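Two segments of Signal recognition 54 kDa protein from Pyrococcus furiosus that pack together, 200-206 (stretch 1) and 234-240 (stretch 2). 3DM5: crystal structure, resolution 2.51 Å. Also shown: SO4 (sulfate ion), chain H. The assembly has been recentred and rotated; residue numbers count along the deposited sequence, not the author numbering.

Stretch 1 200-206: LIEEMKQ
Stretch 2, residues 234-240: AFKEATP

Residues 200-206 lie within a longer helix, whereas the second stretch enters as helix and is loop by Thr239. The two segments belong to one chain, and the nearest pair of CA atoms is Ile201 CA and Ala238 CA, 6.8 Å apart. The contact is small, burying 274 Å² over both sides, and no hydrogen bond crosses it; van der Waals packing and one sulfur-aromatic interaction account for what is seen. Ala238, Met204 and Ile201 cover the most surface.

Ala238 (phi/psi -95/8°) points its CA-to-CB bond toward the first helix. Its backbone is tied back to the preceding turn, with Ala238 N donating to Phe235 O at 2.8 Å and more weakly to Ala234 O at 3.2 Å. Its methyl meets the first helix: Ile201 CB lies 4.5 Å from Ala238 CB, and Lys205 CD lies 4.0 Å from the same methyl. Ile201 also points toward the other segment, with chi1 in p (39°) and chi2 at -147°. One turn of helix separates it from Lys205, whose N bonds to Ile201 O at 3.0 Å, so both residues reach the same alanine.

Met204 points toward the second segment and is buried. Its chi angles of 82° (p), 136° and -93° bring the sulfur beside Phe235 and the terminal methyl to Ala238 and Thr239. Met204 SD is 3.7 Å from Phe235 CE1 and 4.8 Å from the ring centroid, 63° off the ring normal, an oblique sulfur-aromatic approach. The CA-to-CB bond of Phe235 runs sideways, but with chi1 in t (174°) and chi2 at 81° the ring end comes nearer the helix. Beyond the sulfur, Met204 CE packs 3.7 Å from Thr239 CB and 3.9 Å from Ala238 O. Thr239 is extended (phi/psi -163/129°), with chi1 in t (171°).

Lys205 borders this apolar patch. Its CA-to-CB bond is sideways, yet the chain, with chi1 in m (-60°) and the following angles at -149°, -96° and -149°, bends so that Lys205 CD sits 3.6 Å from Ala238 O. This is a contact of the aliphatic portion; the ammonium group is engaged by a sulfate ion, probably from the crystallisation liquor, with Lys205 NZ donating to sulfate O2 at 3.2 Å and weakly to sulfate O3 at 3.3 Å. The lysine thus packs its methylenes against the alanine while its charged end meets the anion.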

# COMPACT_ATOMS: atom_id res chain seq x y z
N LEU A 200 -23.32 16.92 28.47
CA LEU A 200 -23.95 16.91 27.16
C LEU A 200 -25.28 16.16 27.12
O LEU A 200 -26.24 16.63 26.51
CB LEU A 200 -22.98 16.39 26.08
CG LEU A 200 -23.41 16.57 24.62
CD1 LEU A 200 -22.23 17.00 23.79
CD2 LEU A 200 -24.03 15.31 24.04
N ILE A 201 -25.34 14.99 27.74
CA ILE A 201 -26.56 14.19 27.69
C ILE A 201 -27.62 14.88 28.53
O ILE A 201 -28.78 14.91 28.14
CB ILE A 201 -26.35 12.73 28.13
CG1 ILE A 201 -25.38 12.66 29.30
CG2 ILE A 201 -25.79 11.87 26.98
CD1 ILE A 201 -24.52 11.39 29.31
N GLU A 202 -27.21 15.46 29.65
CA GLU A 202 -28.13 16.21 30.52
C GLU A 202 -28.72 17.42 29.78
O GLU A 202 -29.93 17.66 29.82
CB GLU A 202 -27.42 16.64 31.81
CG GLU A 202 -28.35 17.12 32.92
CD GLU A 202 -29.36 16.05 33.36
OE1 GLU A 202 -29.04 14.83 33.28
OE2 GLU A 202 -30.47 16.43 33.80
N GLU A 203 -27.87 18.17 29.09
CA GLU A 203 -28.34 19.29 28.31
C GLU A 203 -29.29 18.86 27.19
O GLU A 203 -30.16 19.64 26.79
CB GLU A 203 -27.17 20.10 27.74
N MET A 204 -29.13 17.64 26.68
CA MET A 204 -30.07 17.22 25.64
C MET A 204 -31.41 16.81 26.26
O MET A 204 -32.46 17.08 25.67
CB MET A 204 -29.52 16.13 24.72
CG MET A 204 -29.64 14.75 25.30
SD MET A 204 -30.23 13.57 24.09
CE MET A 204 -31.98 13.61 24.41
N LYS A 205 -31.37 16.20 27.44
CA LYS A 205 -32.60 15.82 28.12
C LYS A 205 -33.42 17.07 28.42
O LYS A 205 -34.62 17.11 28.16
CB LYS A 205 -32.33 14.98 29.37
CG LYS A 205 -31.60 13.68 29.07
CD LYS A 205 -31.95 12.55 30.03
CE LYS A 205 -30.94 12.43 31.16
NZ LYS A 205 -30.77 11.02 31.63
N GLN A 206 -32.75 18.11 28.90
CA GLN A 206 -33.40 19.39 29.16
C GLN A 206 -33.98 20.06 27.93
O GLN A 206 -35.16 20.38 27.93
CB GLN A 206 -32.47 20.33 29.91
CG GLN A 206 -32.19 19.82 31.30
CD GLN A 206 -31.13 20.61 32.03
OE1 GLN A 206 -30.64 21.63 31.54
NE2 GLN A 206 -30.75 20.13 33.20
N ALA A 234 -24.94 5.35 25.30
CA ALA A 234 -25.29 6.31 26.35
C ALA A 234 -26.46 7.17 25.88
O ALA A 234 -27.44 7.36 26.59
CB ALA A 234 -24.11 7.17 26.76
N PHE A 235 -26.35 7.69 24.66
CA PHE A 235 -27.41 8.45 24.03
C PHE A 235 -28.74 7.67 23.98
O PHE A 235 -29.76 8.16 24.46
CB PHE A 235 -26.96 8.84 22.62
CG PHE A 235 -28.03 9.51 21.79
CD1 PHE A 235 -28.31 10.86 21.95
CD2 PHE A 235 -28.72 8.79 20.83
CE1 PHE A 235 -29.28 11.48 21.18
CE2 PHE A 235 -29.69 9.39 20.06
CZ PHE A 235 -29.97 10.73 20.23
N LYS A 236 -28.71 6.48 23.40
CA LYS A 236 -29.92 5.67 23.23
C LYS A 236 -30.63 5.41 24.55
O LYS A 236 -31.82 5.06 24.58
CB LYS A 236 -29.58 4.34 22.57
CG LYS A 236 -30.80 3.48 22.25
CD LYS A 236 -30.43 2.01 22.02
CE LYS A 236 -31.71 1.17 22.01
NZ LYS A 236 -31.51 -0.23 21.55
N GLU A 237 -29.90 5.56 25.65
CA GLU A 237 -30.43 5.32 26.98
C GLU A 237 -30.99 6.61 27.61
O GLU A 237 -31.78 6.55 28.54
CB GLU A 237 -29.36 4.72 27.88
CG GLU A 237 -29.15 3.18 27.68
CD GLU A 237 -27.85 2.66 28.34
OE1 GLU A 237 -27.00 3.48 28.76
OE2 GLU A 237 -27.68 1.42 28.41
N ALA A 238 -30.60 7.76 27.08
CA ALA A 238 -31.07 9.06 27.57
C ALA A 238 -32.26 9.61 26.79
O ALA A 238 -32.66 10.75 27.00
CB ALA A 238 -29.92 10.10 27.57
N THR A 239 -32.82 8.81 25.90
CA THR A 239 -33.91 9.26 25.06
C THR A 239 -34.65 8.11 24.42
O THR A 239 -34.05 7.22 23.82
CB THR A 239 -33.44 10.22 23.96
OG1 THR A 239 -34.53 10.45 23.06
CG2 THR A 239 -32.28 9.62 23.17
N PRO A 240 -35.96 8.11 24.56
CA PRO A 240 -36.79 7.05 23.97
C PRO A 240 -37.03 7.34 22.50
O PRO A 240 -37.59 6.48 21.81
CB PRO A 240 -38.10 7.18 24.75
CG PRO A 240 -38.15 8.69 25.07
CD PRO A 240 -36.73 8.96 25.48
S SO4 H . -33.36 11.33 34.41
O1 SO4 H . -34.72 11.70 34.06
O2 SO4 H . -33.00 10.10 33.69
O3 SO4 H . -32.46 12.42 34.04
O4 SO4 H . -33.27 11.07 35.85